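PDB 6DG0: Mec-8 protein from Caenorhabditis elegans, which probably binds RNA as a splicing factor, this chain being its C-terminal RNA recognition motif, here in complex with a short DNA strand. Local coordinates for residues T5-L11 with G73-A79; V15-R21 with R32-H36; V23-F27 with S60-F64. The protein carries 2 engineered substitutions. One frame throughout, in Å; residues are numbered along the deposited sequence.

Contact 1 (T5-L11 with G73-A79); sequences TLFVANL and GLRIEYA. With nucleotides of chain D.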
loop_
_atom_site.group_PDB
_atom_site.type_symbol
_atom_site.label_atom_id
_atom_site.label_comp_id
_atom_site.label_asym_id
_atom_site.label_seq_id
_atom_site.Cartn_x
_atom_site.Cartn_y
_atom_site.Cartn_z
ATOM N N THR A 5 6.138 -7.130 -1.057
ATOM C CA THR A 5 5.663 -5.911 -0.413
ATOM C C THR A 5 5.637 -4.717 -1.370
ATOM O O THR A 5 6.562 -4.525 -2.160
ATOM C CB THR A 5 6.550 -5.557 0.802
ATOM O OG1 THR A 5 6.523 -6.632 1.749
ATOM C CG2 THR A 5 6.067 -4.283 1.481
ATOM N N LEU A 6 4.581 -3.915 -1.284
ATOM C CA LEU A 6 4.464 -2.695 -2.078
ATOM C C LEU A 6 4.696 -1.451 -1.224
ATOM O O LEU A 6 4.449 -1.462 -0.018
ATOM C CB LEU A 6 3.088 -2.614 -2.746
ATOM C CG LEU A 6 2.717 -3.695 -3.763
ATOM C CD1 LEU A 6 1.275 -3.526 -4.219
ATOM C CD2 LEU A 6 3.667 -3.657 -4.952
ATOM N N PHE A 7 5.184 -0.385 -1.853
ATOM C CA PHE A 7 5.330 0.911 -1.195
ATOM C C PHE A 7 4.264 1.887 -1.694
ATOM O O PHE A 7 4.100 2.068 -2.898
ATOM C CB PHE A 7 6.733 1.480 -1.428
ATOM C CG PHE A 7 6.878 2.925 -1.037
ATOM C CD1 PHE A 7 7.061 3.283 0.289
ATOM C CD2 PHE A 7 6.847 3.926 -1.996
ATOM C CE1 PHE A 7 7.191 4.612 0.655
ATOM C CE2 PHE A 7 6.981 5.255 -1.637
ATOM C CZ PHE A 7 7.154 5.597 -0.310
ATOM N N VAL A 8 3.553 2.524 -0.768
ATOM C CA VAL A 8 2.481 3.451 -1.129
ATOM C C VAL A 8 2.713 4.861 -0.586
ATOM O O VAL A 8 2.873 5.058 0.615
ATOM C CB VAL A 8 1.115 2.942 -0.628
ATOM C CG1 VAL A 8 -0.000 3.874 -1.081
ATOM C CG2 VAL A 8 0.864 1.523 -1.122
ATOM N N ALA A 9 2.717 5.835 -1.491
ATOM C CA ALA A 9 2.923 7.243 -1.156
ATOM C C ALA A 9 1.678 8.057 -1.497
ATOM O O ALA A 9 0.677 7.497 -1.946
ATOM C CB ALA A 9 4.140 7.794 -1.884
ATOM N N ASN A 10 1.728 9.364 -1.241
ATOM C CA ASN A 10 0.596 10.260 -1.485
ATOM C C ASN A 10 -0.615 9.910 -0.618
ATOM O O ASN A 10 -1.736 9.751 -1.105
ATOM C CB ASN A 10 0.242 10.254 -2.983
ATOM C CG ASN A 10 -0.747 11.339 -3.359
ATOM O OD1 ASN A 10 -0.984 12.261 -2.591
ATOM N ND2 ASN A 10 -1.268 11.273 -4.576
ATOM N N LEU A 11 -0.353 9.756 0.677
ATOM C CA LEU A 11 -1.388 9.447 1.656
ATOM C C LEU A 11 -1.649 10.602 2.624
ATOM O O LEU A 11 -0.714 11.226 3.128
ATOM C CB LEU A 11 -1.010 8.199 2.454
ATOM C CG LEU A 11 -1.274 6.823 1.842
ATOM C CD1 LEU A 11 -0.597 5.748 2.678
ATOM C CD2 LEU A 11 -2.769 6.571 1.741
ATOM N N GLY A 73 -3.540 10.897 -7.196
ATOM C CA GLY A 73 -4.038 9.767 -6.435
ATOM C C GLY A 73 -2.864 9.029 -5.833
ATOM O O GLY A 73 -1.761 9.565 -5.784
ATOM N N LEU A 74 -3.085 7.793 -5.406
ATOM C CA LEU A 74 -2.045 7.027 -4.731
ATOM C C LEU A 74 -0.860 6.728 -5.647
ATOM O O LEU A 74 -1.040 6.361 -6.806
ATOM C CB LEU A 74 -2.620 5.714 -4.199
ATOM C CG LEU A 74 -3.616 5.801 -3.042
ATOM C CD1 LEU A 74 -3.992 4.407 -2.567
ATOM C CD2 LEU A 74 -3.065 6.644 -1.897
ATOM N N ARG A 75 0.351 6.887 -5.120
ATOM C CA ARG A 75 1.551 6.523 -5.865
ATOM C C ARG A 75 2.169 5.268 -5.259
ATOM O O ARG A 75 2.639 5.275 -4.121
ATOM C CB ARG A 75 2.567 7.669 -5.885
ATOM C CG ARG A 75 2.097 8.899 -6.645
ATOM C CD ARG A 75 3.163 9.990 -6.689
ATOM N NE ARG A 75 3.671 10.349 -5.368
ATOM C CZ ARG A 75 3.165 11.318 -4.611
ATOM N NH1 ARG A 75 2.137 12.035 -5.044
ATOM N NH2 ARG A 75 3.697 11.582 -3.426
ATOM N N ILE A 76 2.165 4.190 -6.038
ATOM C CA ILE A 76 2.617 2.893 -5.554
ATOM C C ILE A 76 3.852 2.379 -6.288
ATOM O O ILE A 76 3.921 2.421 -7.516
ATOM C CB ILE A 76 1.499 1.839 -5.678
ATOM C CG1 ILE A 76 0.191 2.373 -5.088
ATOM C CG2 ILE A 76 1.908 0.536 -5.006
ATOM C CD1 ILE A 76 -0.960 1.387 -5.158
ATOM N N GLU A 77 4.822 1.892 -5.519
ATOM C CA GLU A 77 6.018 1.265 -6.070
ATOM C C GLU A 77 6.247 -0.084 -5.404
ATOM O O GLU A 77 5.641 -0.385 -4.375
ATOM C CB GLU A 77 7.249 2.148 -5.867
ATOM C CG GLU A 77 7.119 3.564 -6.381
ATOM C CD GLU A 77 8.317 4.416 -6.011
ATOM O OE1 GLU A 77 9.256 3.883 -5.378
ATOM O OE2 GLU A 77 8.320 5.618 -6.350
ATOM N N TYR A 78 7.119 -0.897 -5.992
ATOM C CA TYR A 78 7.635 -2.062 -5.289
ATOM C C TYR A 78 8.491 -1.572 -4.127
ATOM O O TYR A 78 9.306 -0.663 -4.298
ATOM C CB TYR A 78 8.468 -2.961 -6.207
ATOM C CG TYR A 78 7.695 -3.688 -7.287
ATOM C CD1 TYR A 78 6.786 -4.690 -6.971
ATOM C CD2 TYR A 78 7.913 -3.403 -8.630
ATOM C CE1 TYR A 78 6.091 -5.364 -7.960
ATOM C CE2 TYR A 78 7.229 -4.073 -9.624
ATOM C CZ TYR A 78 6.318 -5.051 -9.286
ATOM O OH TYR A 78 5.634 -5.718 -10.275
ATOM N N ALA A 79 8.314 -2.166 -2.951
ATOM C CA ALA A 79 9.158 -1.822 -1.811
ATOM C C ALA A 79 10.575 -2.317 -2.065
ATOM O O ALA A 79 10.778 -3.300 -2.778
ATOM C CB ALA A 79 8.601 -2.416 -0.526
ATOM P P DC D 3 12.612 7.457 1.168
ATOM O OP1 DC D 3 13.405 7.420 2.416
ATOM O OP2 DC D 3 13.252 7.115 -0.121
ATOM O "O5'" DC D 3 11.331 6.513 1.338
ATOM C "C5'" DC D 3 10.563 6.555 2.541
ATOM C "C4'" DC D 3 10.479 5.180 3.189
ATOM O "O4'" DC D 3 9.836 4.255 2.274
ATOM C "C3'" DC D 3 11.815 4.539 3.552
ATOM O "O3'" DC D 3 11.661 3.738 4.715
ATOM C "C2'" DC D 3 12.120 3.684 2.328
ATOM C "C1'" DC D 3 10.728 3.212 1.930
ATOM N N1 DC D 3 10.591 2.941 0.473
ATOM C C2 DC D 3 10.657 1.625 0.007
ATOM O O2 DC D 3 10.830 0.707 0.818
ATOM N N3 DC D 3 10.531 1.393 -1.323
ATOM C C4 DC D 3 10.349 2.412 -2.165
ATOM N N4 DC D 3 10.230 2.131 -3.466
ATOM C C5 DC D 3 10.281 3.760 -1.709
ATOM C C6 DC D 3 10.407 3.978 -0.395
ATOM P P DG D 2 13.551 9.757 -3.800
ATOM O OP1 DG D 2 14.869 10.218 -3.314
ATOM O OP2 DG D 2 13.438 8.474 -4.529
ATOM O "O5'" DG D 2 12.575 9.730 -2.538
ATOM C "C5'" DG D 2 12.675 10.755 -1.558
ATOM C "C4'" DG D 2 11.525 10.673 -0.581
ATOM O "O4'" DG D 2 10.331 11.123 -1.231
ATOM C "C3'" DG D 2 11.194 9.271 -0.110
ATOM O "O3'" DG D 2 11.996 8.936 1.024
ATOM C "C2'" DG D 2 9.705 9.373 0.255
ATOM C "C1'" DG D 2 9.214 10.575 -0.572
ATOM N N9 DG D 2 8.205 10.244 -1.580
ATOM C C8 DG D 2 6.997 10.869 -1.768
ATOM N N7 DG D 2 6.301 10.374 -2.752
ATOM C C5 DG D 2 7.099 9.359 -3.259
ATOM C C6 DG D 2 6.867 8.469 -4.336
ATOM O O6 DG D 2 5.877 8.404 -5.077
ATOM N N1 DG D 2 7.932 7.592 -4.518
ATOM C C2 DG D 2 9.077 7.575 -3.756
ATOM N N2 DG D 2 9.994 6.653 -4.082
ATOM N N3 DG D 2 9.308 8.403 -2.744
ATOM C C4 DG D 2 8.280 9.265 -2.553
ATOM O "O5'" DA D 1 11.025 10.313 -8.284
ATOM C "C5'" DA D 1 11.431 11.662 -8.078
ATOM C "C4'" DA D 1 11.887 11.896 -6.643
ATOM O "O4'" DA D 1 10.908 12.698 -5.953
ATOM C "C3'" DA D 1 12.049 10.656 -5.785
ATOM O "O3'" DA D 1 12.977 10.935 -4.732
ATOM C "C2'" DA D 1 10.622 10.441 -5.261
ATOM C "C1'" DA D 1 10.068 11.871 -5.170
ATOM N N9 DA D 1 8.723 12.014 -5.725
ATOM C C8 DA D 1 8.269 11.503 -6.911
ATOM N N7 DA D 1 7.026 11.815 -7.181
ATOM C C5 DA D 1 6.639 12.599 -6.109
ATOM C C6 DA D 1 5.427 13.246 -5.800
ATOM N N6 DA D 1 4.347 13.195 -6.586
ATOM N N1 DA D 1 5.367 13.946 -4.649
ATOM C C2 DA D 1 6.452 13.996 -3.868
ATOM N N3 DA D 1 7.647 13.433 -4.054
ATOM C C4 DA D 1 7.674 12.741 -5.205
#
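The RNP2 strand of an RNA recognition motif (RRM), residues Leu6-Leu11, pairs here antiparallel with the motif's last strand. Phe7 and Glu77 form a hydrogen-bonded pair, Phe7 N to Glu77 O at 2.6 Å and Glu77 N to Phe7 O at 2.7 Å; the pairing puts both side chains on one face of the sheet, the one that carries nucleotides DA1, DG2 and DC3 of chain D. With CG anti to the backbone N (chi1 168°), the Phe7 ring lies flat beneath the cytosine of DC3, whose C6 sits over the ring centre. Glu77 reads two bases: its OE2 accepts from N1 of DG2 at 2.7 Å, while OE1 accepts from N4 of DC3 at 2.8 Å. That N4 also donates to Tyr78 O. Arg75, bent at chi3 (-53°), meets the other edge of the guanine, NE to O6 at 3.0 Å and NH2 to N7 at 2.9 Å. Its guanidinium is sandwiched, Asn10 CB over one face and DA1 over the opposite one. Beneath the sheet, the Val8 and Ile76 side chains lie side by side, Val8 CG2 4.1 Å from Ile76 CG1. A base stacked on the RNP2 aromatic is characteristic of the RRM sheet.

Contact 2 (V15-R21 with R32-H36); sequences VNEDTLR and RLRLH. With nucleotides of chain D.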
loop_
_atom_site.group_PDB
_atom_site.type_symbol
_atom_site.label_atom_id
_atom_site.label_comp_id
_atom_site.label_asym_id
_atom_site.label_seq_id
_atom_site.Cartn_x
_atom_site.Cartn_y
_atom_site.Cartn_z
ATOM N N VAL A 15 -5.999 9.359 7.198
ATOM C CA VAL A 15 -6.533 8.082 6.736
ATOM C C VAL A 15 -6.331 6.961 7.761
ATOM O O VAL A 15 -5.259 6.806 8.348
ATOM C CB VAL A 15 -5.919 7.661 5.375
ATOM C CG1 VAL A 15 -4.410 7.511 5.468
ATOM C CG2 VAL A 15 -6.557 6.372 4.874
ATOM N N ASN A 16 -7.403 6.206 7.978
ATOM C CA ASN A 16 -7.419 5.043 8.861
ATOM C C ASN A 16 -6.673 3.830 8.322
ATOM O O ASN A 16 -6.455 3.704 7.117
ATOM C CB ASN A 16 -8.861 4.640 9.173
ATOM C CG ASN A 16 -9.507 5.544 10.193
ATOM O OD1 ASN A 16 -10.623 6.016 10.000
ATOM N ND2 ASN A 16 -8.804 5.791 11.291
ATOM N N GLU A 17 -6.262 2.952 9.231
ATOM C CA GLU A 17 -5.619 1.705 8.848
ATOM C C GLU A 17 -6.680 0.781 8.258
ATOM O O GLU A 17 -6.426 0.056 7.295
ATOM C CB GLU A 17 -4.947 1.040 10.048
ATOM C CG GLU A 17 -4.121 -0.180 9.689
ATOM C CD GLU A 17 -3.246 -0.657 10.832
ATOM O OE1 GLU A 17 -3.290 -0.042 11.920
ATOM O OE2 GLU A 17 -2.524 -1.659 10.643
ATOM N N ASP A 18 -7.872 0.816 8.851
ATOM C CA ASP A 18 -9.010 0.041 8.363
ATOM C C ASP A 18 -9.469 0.515 6.989
ATOM O O ASP A 18 -9.810 -0.296 6.128
ATOM C CB ASP A 18 -10.180 0.120 9.346
ATOM C CG ASP A 18 -10.013 -0.810 10.530
ATOM O OD1 ASP A 18 -9.266 -1.805 10.411
ATOM O OD2 ASP A 18 -10.635 -0.547 11.581
ATOM N N THR A 19 -9.476 1.831 6.794
ATOM C CA THR A 19 -9.855 2.415 5.512
ATOM C C THR A 19 -8.919 1.946 4.412
ATOM O O THR A 19 -9.359 1.520 3.343
ATOM C CB THR A 19 -9.826 3.954 5.559
ATOM O OG1 THR A 19 -10.730 4.423 6.565
ATOM C CG2 THR A 19 -10.211 4.544 4.210
ATOM N N LEU A 20 -7.624 2.025 4.690
ATOM C CA LEU A 20 -6.605 1.642 3.728
ATOM C C LEU A 20 -6.645 0.142 3.462
ATOM O O LEU A 20 -6.414 -0.306 2.339
ATOM C CB LEU A 20 -5.222 2.054 4.225
ATOM C CG LEU A 20 -4.133 2.075 3.156
ATOM C CD1 LEU A 20 -4.530 3.002 2.018
ATOM C CD2 LEU A 20 -2.819 2.506 3.770
ATOM N N ARG A 21 -6.922 -0.625 4.512
ATOM C CA ARG A 21 -7.071 -2.070 4.393
ATOM C C ARG A 21 -8.215 -2.415 3.446
ATOM O O ARG A 21 -8.086 -3.308 2.615
ATOM C CB ARG A 21 -7.292 -2.705 5.767
ATOM C CG ARG A 21 -7.430 -4.220 5.744
ATOM C CD ARG A 21 -7.497 -4.795 7.151
ATOM N NE ARG A 21 -6.295 -4.478 7.919
ATOM C CZ ARG A 21 -6.231 -3.567 8.885
ATOM N NH1 ARG A 21 -7.306 -2.867 9.219
ATOM N NH2 ARG A 21 -5.084 -3.356 9.516
ATOM N N ARG A 32 -1.049 -8.498 4.677
ATOM C CA ARG A 32 -0.952 -7.547 5.783
ATOM C C ARG A 32 -0.496 -6.153 5.350
ATOM O O ARG A 32 0.150 -5.986 4.316
ATOM C CB ARG A 32 -0.017 -8.086 6.867
ATOM C CG ARG A 32 1.332 -8.535 6.364
ATOM C CD ARG A 32 1.925 -9.570 7.302
ATOM N NE ARG A 32 3.222 -10.055 6.847
ATOM C CZ ARG A 32 4.380 -9.717 7.405
ATOM N NH1 ARG A 32 5.515 -10.206 6.927
ATOM N NH2 ARG A 32 4.399 -8.891 8.442
ATOM N N LEU A 33 -0.844 -5.159 6.162
ATOM C CA LEU A 33 -0.544 -3.759 5.881
ATOM C C LEU A 33 0.077 -3.053 7.091
ATOM O O LEU A 33 -0.287 -3.326 8.232
ATOM C CB LEU A 33 -1.826 -3.039 5.436
ATOM C CG LEU A 33 -1.875 -1.516 5.288
ATOM C CD1 LEU A 33 -2.845 -1.155 4.180
ATOM C CD2 LEU A 33 -2.288 -0.833 6.586
ATOM N N ARG A 34 1.019 -2.149 6.833
ATOM C CA ARG A 34 1.576 -1.306 7.888
ATOM C C ARG A 34 1.561 0.161 7.493
ATOM O O ARG A 34 2.040 0.535 6.418
ATOM C CB ARG A 34 3.004 -1.725 8.254
ATOM C CG ARG A 34 3.072 -2.991 9.090
ATOM C CD ARG A 34 4.240 -3.888 8.722
ATOM N NE ARG A 34 5.320 -3.796 9.705
ATOM C CZ ARG A 34 5.441 -4.601 10.758
ATOM N NH1 ARG A 34 4.537 -5.548 10.974
ATOM N NH2 ARG A 34 6.454 -4.453 11.606
ATOM N N LEU A 35 1.015 0.981 8.386
ATOM C CA LEU A 35 0.834 2.404 8.147
ATOM C C LEU A 35 1.804 3.194 9.022
ATOM O O LEU A 35 1.750 3.134 10.255
ATOM C CB LEU A 35 -0.609 2.821 8.426
ATOM C CG LEU A 35 -0.995 4.276 8.160
ATOM C CD1 LEU A 35 -0.710 4.650 6.719
ATOM C CD2 LEU A 35 -2.459 4.502 8.499
ATOM N N HIS A 36 2.688 3.945 8.379
ATOM C CA HIS A 36 3.768 4.623 9.076
ATOM C C HIS A 36 3.742 6.117 8.831
ATOM O O HIS A 36 3.534 6.578 7.706
ATOM C CB HIS A 36 5.116 4.060 8.643
ATOM C CG HIS A 36 6.277 4.930 9.012
ATOM N ND1 HIS A 36 6.912 5.744 8.093
ATOM C CD2 HIS A 36 6.908 5.129 10.188
ATOM C CE1 HIS A 36 7.894 6.394 8.693
ATOM N NE2 HIS A 36 7.912 6.041 9.966
ATOM P P DC D 5 10.630 1.868 12.089
ATOM O OP1 DC D 5 10.044 2.652 13.200
ATOM O OP2 DC D 5 12.084 1.949 11.822
ATOM O "O5'" DC D 5 10.257 0.325 12.292
ATOM C "C5'" DC D 5 8.906 -0.045 12.522
ATOM C "C4'" DC D 5 8.694 -1.530 12.272
ATOM O "O4'" DC D 5 8.885 -1.817 10.869
ATOM C "C3'" DC D 5 9.637 -2.478 13.023
ATOM O "O3'" DC D 5 8.892 -3.226 13.981
ATOM C "C2'" DC D 5 10.234 -3.386 11.933
ATOM C "C1'" DC D 5 9.307 -3.146 10.752
ATOM N N1 DC D 5 9.954 -3.337 9.424
ATOM C C2 DC D 5 9.396 -4.242 8.518
ATOM O O2 DC D 5 8.371 -4.854 8.837
ATOM N N3 DC D 5 9.988 -4.415 7.311
ATOM C C4 DC D 5 11.092 -3.734 7.007
ATOM N N4 DC D 5 11.641 -3.940 5.806
ATOM C C5 DC D 5 11.682 -2.809 7.920
ATOM C C6 DC D 5 11.086 -2.645 9.108
ATOM P P DA D 4 12.711 3.852 5.925
ATOM O OP1 DA D 4 13.076 5.277 6.087
ATOM O OP2 DA D 4 13.767 2.845 5.678
ATOM O "O5'" DA D 4 11.883 3.370 7.206
ATOM C "C5'" DA D 4 10.686 4.041 7.588
ATOM C "C4'" DA D 4 9.825 3.143 8.463
ATOM O "O4'" DA D 4 9.135 2.177 7.628
ATOM C "C3'" DA D 4 10.597 2.333 9.504
ATOM O "O3'" DA D 4 9.871 2.264 10.727
ATOM C "C2'" DA D 4 10.732 0.959 8.852
ATOM C "C1'" DA D 4 9.448 0.863 8.038
ATOM N N9 DA D 4 9.592 0.038 6.841
ATOM C C8 DA D 4 10.534 0.178 5.859
ATOM N N7 DA D 4 10.433 -0.708 4.898
ATOM C C5 DA D 4 9.350 -1.486 5.274
ATOM C C6 DA D 4 8.729 -2.600 4.674
ATOM N N6 DA D 4 9.135 -3.136 3.518
ATOM N N1 DA D 4 7.671 -3.143 5.310
ATOM C C2 DA D 4 7.267 -2.604 6.467
ATOM N N3 DA D 4 7.769 -1.561 7.127
ATOM C C4 DA D 4 8.820 -1.042 6.471
#
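Arg21 NH1 meets Asp18 OD1 at 2.5 Å, the shortest polar bond here, and Arg21 NH2 makes a longer salt bridge to Glu17 OE2 at 3.3 Å. This network runs along the helix surface beside Leu33, which touches both Glu17 and the backbone N of Arg21. Asp18 CG lies at the guanidinium edge, in its plane; the Asp18 and Glu17 carboxylates, one at each terminal nitrogen, probably limit rotation of the group. The backbone carbonyl oxygen of Glu17, by contrast, lies above one face near the rim. Glu17 itself is extended, with CG anti to the backbone N (chi1 -173°), and its chain slides past Leu33 in the opposite direction, CG to Leu33 CD2 at 3.7 Å. The other branch of Leu33 turns inward: CD1 meets Leu20 CG at 3.6 Å, the two side chains crossing at about a right angle. In the beta-alpha-beta-beta-alpha-beta fold of the RRM, this is the first helix, 17-24, lying on the back of the sheet over edge strand 30-37. The axes of the short segments approach to 9.2 Å at an angle of 135°, and no hydrogen bond joins them. Leu35 CD1 extends the apolar packing to Leu20 CD2, while Leu35 CD2 lies against the backbone carbonyl of Val15, 3.6 Å from Val15 O. Residues alternating with these leucines serve the front of the sheet. The His36 ring lies with one face against the sugar of DA4 of chain D, C4' over its centre, and Arg34 NH2 approaches C1' of DC5 of chain D to 3.3 Å.

Contact 3 (V23-F27 with S60-F64); sequences VFKAF and SLQGF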
loop_
_atom_site.group_PDB
_atom_site.type_symbol
_atom_site.label_atom_id
_atom_site.label_comp_id
_atom_site.label_asym_id
_atom_site.label_seq_id
_atom_site.Cartn_x
_atom_site.Cartn_y
_atom_site.Cartn_z
ATOM N N VAL A 23 -9.151 -0.814 0.936
ATOM C CA VAL A 23 -8.700 -0.572 -0.432
ATOM C C VAL A 23 -7.928 -1.751 -1.020
ATOM O O VAL A 23 -8.220 -2.210 -2.124
ATOM C CB VAL A 23 -7.796 0.681 -0.504
ATOM C CG1 VAL A 23 -7.193 0.835 -1.895
ATOM C CG2 VAL A 23 -8.570 1.925 -0.108
ATOM N N PHE A 24 -6.940 -2.232 -0.271
ATOM C CA PHE A 24 -6.038 -3.279 -0.744
ATOM C C PHE A 24 -6.533 -4.710 -0.507
ATOM O O PHE A 24 -6.149 -5.627 -1.236
ATOM C CB PHE A 24 -4.658 -3.082 -0.108
ATOM C CG PHE A 24 -3.958 -1.833 -0.573
ATOM C CD1 PHE A 24 -4.216 -0.614 0.030
ATOM C CD2 PHE A 24 -3.050 -1.877 -1.619
ATOM C CE1 PHE A 24 -3.585 0.539 -0.401
ATOM C CE2 PHE A 24 -2.414 -0.728 -2.052
ATOM C CZ PHE A 24 -2.680 0.480 -1.441
ATOM N N LYS A 25 -7.378 -4.904 0.504
ATOM C CA LYS A 25 -7.925 -6.231 0.797
ATOM C C LYS A 25 -8.879 -6.699 -0.301
ATOM O O LYS A 25 -9.174 -7.887 -0.413
ATOM C CB LYS A 25 -8.649 -6.224 2.146
ATOM C CG LYS A 25 -8.864 -7.586 2.776
ATOM C CD LYS A 25 -9.575 -7.434 4.113
ATOM C CE LYS A 25 -9.756 -8.769 4.815
ATOM N NZ LYS A 25 -8.453 -9.424 5.107
ATOM N N ALA A 26 -9.346 -5.761 -1.118
ATOM C CA ALA A 26 -10.260 -6.074 -2.211
ATOM C C ALA A 26 -9.575 -6.855 -3.327
ATOM O O ALA A 26 -10.237 -7.374 -4.226
ATOM C CB ALA A 26 -10.870 -4.794 -2.767
ATOM N N PHE A 27 -8.248 -6.929 -3.273
ATOM C CA PHE A 27 -7.482 -7.639 -4.290
ATOM C C PHE A 27 -6.886 -8.939 -3.764
ATOM O O PHE A 27 -6.475 -9.029 -2.607
ATOM C CB PHE A 27 -6.386 -6.730 -4.844
ATOM C CG PHE A 27 -6.920 -5.571 -5.627
ATOM C CD1 PHE A 27 -7.312 -4.410 -4.985
ATOM C CD2 PHE A 27 -7.059 -5.652 -7.001
ATOM C CE1 PHE A 27 -7.823 -3.348 -5.699
ATOM C CE2 PHE A 27 -7.570 -4.592 -7.720
ATOM C CZ PHE A 27 -7.948 -3.436 -7.070
ATOM N N SER A 60 -3.496 -2.007 -10.695
ATOM C CA SER A 60 -4.917 -1.702 -10.548
ATOM C C SER A 60 -5.197 -0.488 -9.662
ATOM O O SER A 60 -6.113 0.285 -9.937
ATOM C CB SER A 60 -5.653 -2.918 -9.986
ATOM O OG SER A 60 -5.628 -4.001 -10.897
ATOM N N LEU A 61 -4.409 -0.322 -8.603
ATOM C CA LEU A 61 -4.644 0.743 -7.631
ATOM C C LEU A 61 -3.763 1.960 -7.868
ATOM O O LEU A 61 -3.771 2.902 -7.078
ATOM C CB LEU A 61 -4.437 0.227 -6.207
ATOM C CG LEU A 61 -5.522 -0.720 -5.702
ATOM C CD1 LEU A 61 -5.143 -1.316 -4.360
ATOM C CD2 LEU A 61 -6.854 0.020 -5.615
ATOM N N GLN A 62 -2.991 1.927 -8.946
ATOM C CA GLN A 62 -2.116 3.040 -9.285
ATOM C C GLN A 62 -2.945 4.291 -9.552
ATOM O O GLN A 62 -3.765 4.325 -10.471
ATOM C CB GLN A 62 -1.251 2.699 -10.501
ATOM C CG GLN A 62 -0.100 3.664 -10.731
ATOM C CD GLN A 62 0.951 3.575 -9.639
ATOM O OE1 GLN A 62 0.936 4.348 -8.679
ATOM N NE2 GLN A 62 1.865 2.622 -9.777
ATOM N N GLY A 63 -2.729 5.319 -8.740
ATOM C CA GLY A 63 -3.471 6.554 -8.878
ATOM C C GLY A 63 -4.856 6.463 -8.268
ATOM O O GLY A 63 -5.744 7.245 -8.611
ATOM N N PHE A 64 -5.045 5.495 -7.372
ATOM C CA PHE A 64 -6.342 5.305 -6.733
ATOM C C PHE A 64 -6.712 6.529 -5.920
ATOM O O PHE A 64 -5.930 7.004 -5.097
ATOM C CB PHE A 64 -6.351 4.075 -5.821
ATOM C CG PHE A 64 -7.629 3.910 -5.036
ATOM C CD1 PHE A 64 -8.748 3.334 -5.616
ATOM C CD2 PHE A 64 -7.712 4.340 -3.721
ATOM C CE1 PHE A 64 -9.921 3.182 -4.896
ATOM C CE2 PHE A 64 -8.883 4.196 -2.998
ATOM C CZ PHE A 64 -9.988 3.615 -3.585
#
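Where the two helices of the RRM fold draw to a close, behind the sheet and on the side away from the nucleic acid, Val23, Phe24 and Phe27 close around Leu61. The contact joins the C-terminal part of helix 17-24 and the type I turn Phe24-Phe27 to the C-terminal part of helix 51-61 and the type II turn Leu61-Phe64, in which Gly63 takes a positive phi. No hydrogen bond crosses between the segments; the evidence for association is apolar and CH-pi. Leu61 is the inserted side chain. Both of its methyls touch Val23 CG1 and Phe27 CE1; what sets Leu61 CD1 apart is its place over a face of the Phe24 ring, 3.9 Å from the centroid and 28° off the normal, displaced toward the rim on the side of Phe24 CD2. Leu61 CD2 lies 3.8 Å from Val23 CG1. The Phe27 ring comes from the opposite direction, bringing CE1 within 3.5 Å of Leu61 CG, so the leucine is held between two phenyl groups. Phe24 also reaches the sheet, packing on Ile76 and Val46, and its carbonyl oxygen bonds to the hydroxyl of Tyr48. At the outer margin Phe27 CE2 touches Ser60 CB at 3.4 Å, while Ser60 OG is engaged within its own helix by Gln56 O. Both methyls of Val23 meet the Phe64 ring. CG1 stands over a face of that ring, 4.1 Å from the centroid and only 20° off the normal, in a second CH-pi contact, and Val23 CG2 meets the same ring at Phe64 CE2, 3.7 Å away.

The three contacts lie within one small RRM domain, their centres 10 to 12 Å apart. Along the chain, contacts 2 and 3 are both nested inside the loop closed by contact 1, and they cross each other because their segments alternate. Contacts 1 and 2 reach the same sheet: contact 1 pairs interior strand 4-11 with edge strand 75-78, and contact 2 sits on the opposite edge strand, 30-37. They meet where Leu11 CD2 lies 4.0 Å from Leu20 CD1. Contacts 2 and 3 share helix 17-24. Contact 3 joins contact 1 through probable hydrogen bonds, Gly63 N to Leu74 O and Ile76 N to Gln62 OE1. Thus the helices back the sheet whose front face receives the nucleotides.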